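Long-range contact in aldose 1-epimerase (Caenorhabditis elegans, PDB 1LUR), which probably interconverts the alpha and beta anomers of aldose sugars such as galactose, as an aldose 1-epimerase (mutarotase): residues Glu120-Ser125 and Val143-Asn148. Numbering follows the deposited sequence.
Sequences ESVSFS and VTYTVN
Phe124 brings the CE1 corner of its ring against Tyr145, which lies diagonally across from it on the partner strand, with CD1 of Tyr145 3.9 Å from CE1 of Phe124 and lying near the plane of the Phe124 ring, at its edge. The two side chains run at a slant to each other. On the same face Val122 stands alongside Tyr145, pointing the same way; its CG1, set between the backbone N and the carbonyl carbon (chi1 60°), reaches CB of Tyr145 at 4.0 Å. The phenol oxygen of Tyr145 is hydrogen-bonded to the backbone oxygen of Ala32.

The other face is polar. Ser123 OG and Thr144 OG1 are hydrogen-bonded at 2.7 Å, and Ser121 OG and Thr146 OG1 at 2.8 Å, so each non-hydrogen-bonded pair of this antiparallel ladder is tied through its hydroxyls. The methyl CG2 of Thr144 lies between the two hydroxyl pairs, 3.3 Å from OG of Ser123 and 3.4 Å from OG of Ser121.

Between these faces the backbones pair in both directions at Val122 with Tyr145 and at Phe124 with Val143, and Val147 N adds a 2.9 Å bond to Glu120 O. The axes of 121-125 and 143-147 run at 168°, close to exactly antiparallel.

The pair belongs to a large antiparallel sheet of the galactose mutarotase-like beta-sandwich: strand 113-118 flanks 121-129, strand 152-160 flanks 138-147, and Leu27 of strand 24-28 packs over Val122, Phe124 and Tyr145.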
ATOM      1  N   GLU A 120       9.932  13.103  14.518  1.00 35.71           N
ATOM      2  CA  GLU A 120      10.169  11.966  13.632  1.00 36.21           C
ATOM      3  C   GLU A 120       9.037  10.948  13.544  1.00 34.65           C
ATOM      4  O   GLU A 120       9.213   9.871  12.966  1.00 32.97           O
ATOM      5  CB  GLU A 120      11.453  11.246  14.053  1.00 40.88           C
ATOM      6  CG  GLU A 120      11.316  10.415  15.317  1.00 45.63           C
ATOM      7  CD  GLU A 120      10.787  11.215  16.493  1.00 51.11           C
ATOM      8  OE1 GLU A 120      11.482  12.150  16.944  1.00 53.33           O
ATOM      9  OE2 GLU A 120       9.670  10.910  16.963  1.00 53.25           O
ATOM     10  N   SER A 121       7.874  11.280  14.096  1.00 31.98           N
ATOM     11  CA  SER A 121       6.749  10.349  14.051  1.00 31.18           C
ATOM     12  C   SER A 121       5.395  11.052  14.122  1.00 30.63           C
ATOM     13  O   SER A 121       5.286  12.168  14.626  1.00 30.02           O
ATOM     14  CB  SER A 121       6.874   9.352  15.210  1.00 30.29           C
ATOM     15  OG  SER A 121       5.813   8.419  15.231  1.00 31.75           O
ATOM     16  N   VAL A 122       4.366  10.382  13.608  1.00 28.99           N
ATOM     17  CA  VAL A 122       3.011  10.917  13.611  1.00 27.22           C
ATOM     18  C   VAL A 122       2.037   9.744  13.594  1.00 27.93           C
ATOM     19  O   VAL A 122       2.247   8.767  12.873  1.00 25.88           O
ATOM     20  CB  VAL A 122       2.741  11.829  12.378  1.00 28.17           C
ATOM     21  CG1 VAL A 122       2.919  11.036  11.090  1.00 28.76           C
ATOM     22  CG2 VAL A 122       1.331  12.407  12.454  1.00 30.16           C
ATOM     23  N   SER A 123       0.991   9.827  14.408  1.00 26.97           N
ATOM     24  CA  SER A 123      -0.002   8.764  14.467  1.00 27.34           C
ATOM     25  C   SER A 123      -1.375   9.324  14.143  1.00 29.60           C
ATOM     26  O   SER A 123      -1.716  10.434  14.552  1.00 28.80           O
ATOM     27  CB  SER A 123      -0.027   8.113  15.849  1.00 25.99           C
ATOM     28  OG  SER A 123       1.220   7.514  16.165  1.00 27.91           O
ATOM     29  N   PHE A 124      -2.154   8.551  13.389  1.00 30.59           N
ATOM     30  CA  PHE A 124      -3.501   8.942  12.989  1.00 30.38           C
ATOM     31  C   PHE A 124      -4.471   7.890  13.495  1.00 30.35           C
ATOM     32  O   PHE A 124      -4.114   6.722  13.626  1.00 27.80           O
ATOM     33  CB  PHE A 124      -3.635   8.997  11.466  1.00 28.93           C
ATOM     34  CG  PHE A 124      -2.695   9.952  10.797  1.00 30.35           C
ATOM     35  CD1 PHE A 124      -1.596   9.484  10.088  1.00 28.63           C
ATOM     36  CD2 PHE A 124      -2.924  11.326  10.848  1.00 31.82           C
ATOM     37  CE1 PHE A 124      -0.737  10.366   9.435  1.00 30.58           C
ATOM     38  CE2 PHE A 124      -2.072  12.218  10.201  1.00 31.13           C
ATOM     39  CZ  PHE A 124      -0.976  11.735   9.491  1.00 30.36           C
ATOM     40  N   SER A 125      -5.701   8.299  13.778  1.00 29.87           N
ATOM     41  CA  SER A 125      -6.694   7.355  14.260  1.00 29.68           C
ATOM     42  C   SER A 125      -8.023   7.665  13.590  1.00 29.55           C
ATOM     43  O   SER A 125      -8.269   8.798  13.186  1.00 29.64           O
ATOM     44  CB  SER A 125      -6.838   7.448  15.778  1.00 30.85           C
ATOM     45  OG  SER A 125      -7.692   6.419  16.261  1.00 31.11           O
ATOM     46  N   VAL A 143      -2.846   4.359  12.764  1.00 26.12           N
ATOM     47  CA  VAL A 143      -1.713   4.166  11.872  1.00 27.18           C
ATOM     48  C   VAL A 143      -0.600   5.137  12.240  1.00 28.30           C
ATOM     49  O   VAL A 143      -0.844   6.334  12.426  1.00 29.61           O
ATOM     50  CB  VAL A 143      -2.122   4.405  10.404  1.00 25.81           C
ATOM     51  CG1 VAL A 143      -0.885   4.571   9.531  1.00 31.28           C
ATOM     52  CG2 VAL A 143      -2.966   3.236   9.915  1.00 25.53           C
ATOM     53  N   THR A 144       0.622   4.620  12.335  1.00 27.26           N
ATOM     54  CA  THR A 144       1.761   5.458  12.683  1.00 25.90           C
ATOM     55  C   THR A 144       2.868   5.401  11.645  1.00 25.91           C
ATOM     56  O   THR A 144       3.160   4.340  11.090  1.00 26.51           O
ATOM     57  CB  THR A 144       2.372   5.039  14.047  1.00 24.55           C
ATOM     58  OG1 THR A 144       1.366   5.089  15.066  1.00 24.15           O
ATOM     59  CG2 THR A 144       3.527   5.981  14.430  1.00 25.98           C
ATOM     60  N   TYR A 145       3.453   6.563  11.366  1.00 25.08           N
ATOM     61  CA  TYR A 145       4.541   6.676  10.412  1.00 26.41           C
ATOM     62  C   TYR A 145       5.702   7.179  11.260  1.00 28.50           C
ATOM     63  O   TYR A 145       5.561   8.176  11.976  1.00 29.43           O
ATOM     64  CB  TYR A 145       4.254   7.704   9.325  1.00 26.28           C
ATOM     65  CG  TYR A 145       3.233   7.289   8.300  1.00 27.09           C
ATOM     66  CD1 TYR A 145       1.885   7.620   8.458  1.00 27.12           C
ATOM     67  CD2 TYR A 145       3.621   6.633   7.131  1.00 26.91           C
ATOM     68  CE1 TYR A 145       0.949   7.321   7.470  1.00 26.94           C
ATOM     69  CE2 TYR A 145       2.689   6.327   6.135  1.00 26.85           C
ATOM     70  CZ  TYR A 145       1.355   6.681   6.312  1.00 28.54           C
ATOM     71  OH  TYR A 145       0.439   6.425   5.318  1.00 27.75           O
ATOM     72  N   THR A 146       6.834   6.492  11.187  1.00 27.88           N
ATOM     73  CA  THR A 146       8.006   6.882  11.957  1.00 27.85           C
ATOM     74  C   THR A 146       9.273   6.726  11.127  1.00 27.65           C
ATOM     75  O   THR A 146       9.409   5.775  10.360  1.00 26.28           O
ATOM     76  CB  THR A 146       8.140   5.999  13.218  1.00 27.86           C
ATOM     77  OG1 THR A 146       6.966   6.138  14.032  1.00 26.79           O
ATOM     78  CG2 THR A 146       9.380   6.394  14.030  1.00 28.70           C
ATOM     79  N   VAL A 147      10.186   7.680  11.255  1.00 27.37           N
ATOM     80  CA  VAL A 147      11.445   7.624  10.522  1.00 29.00           C
ATOM     81  C   VAL A 147      12.512   7.519  11.605  1.00 30.06           C
ATOM     82  O   VAL A 147      12.357   8.102  12.679  1.00 30.65           O
ATOM     83  CB  VAL A 147      11.692   8.891   9.687  1.00 29.15           C
ATOM     84  CG1 VAL A 147      10.781   8.902   8.471  1.00 27.78           C
ATOM     85  CG2 VAL A 147      11.463  10.134  10.546  1.00 29.77           C
ATOM     86  N   ASN A 148      13.581   6.774  11.342  1.00 30.17           N
ATOM     87  CA  ASN A 148      14.639   6.630  12.342  1.00 31.75           C
ATOM     88  C   ASN A 148      16.039   6.854  11.783  1.00 33.26           C
ATOM     89  O   ASN A 148      16.205   7.136  10.599  1.00 32.55           O
ATOM     90  CB  ASN A 148      14.575   5.248  12.995  1.00 29.95           C
ATOM     91  CG  ASN A 148      14.698   4.118  11.992  1.00 29.03           C
ATOM     92  OD1 ASN A 148      15.468   4.195  11.034  1.00 25.52           O
ATOM     93  ND2 ASN A 148      13.951   3.047  12.223  1.00 31.30           N
TER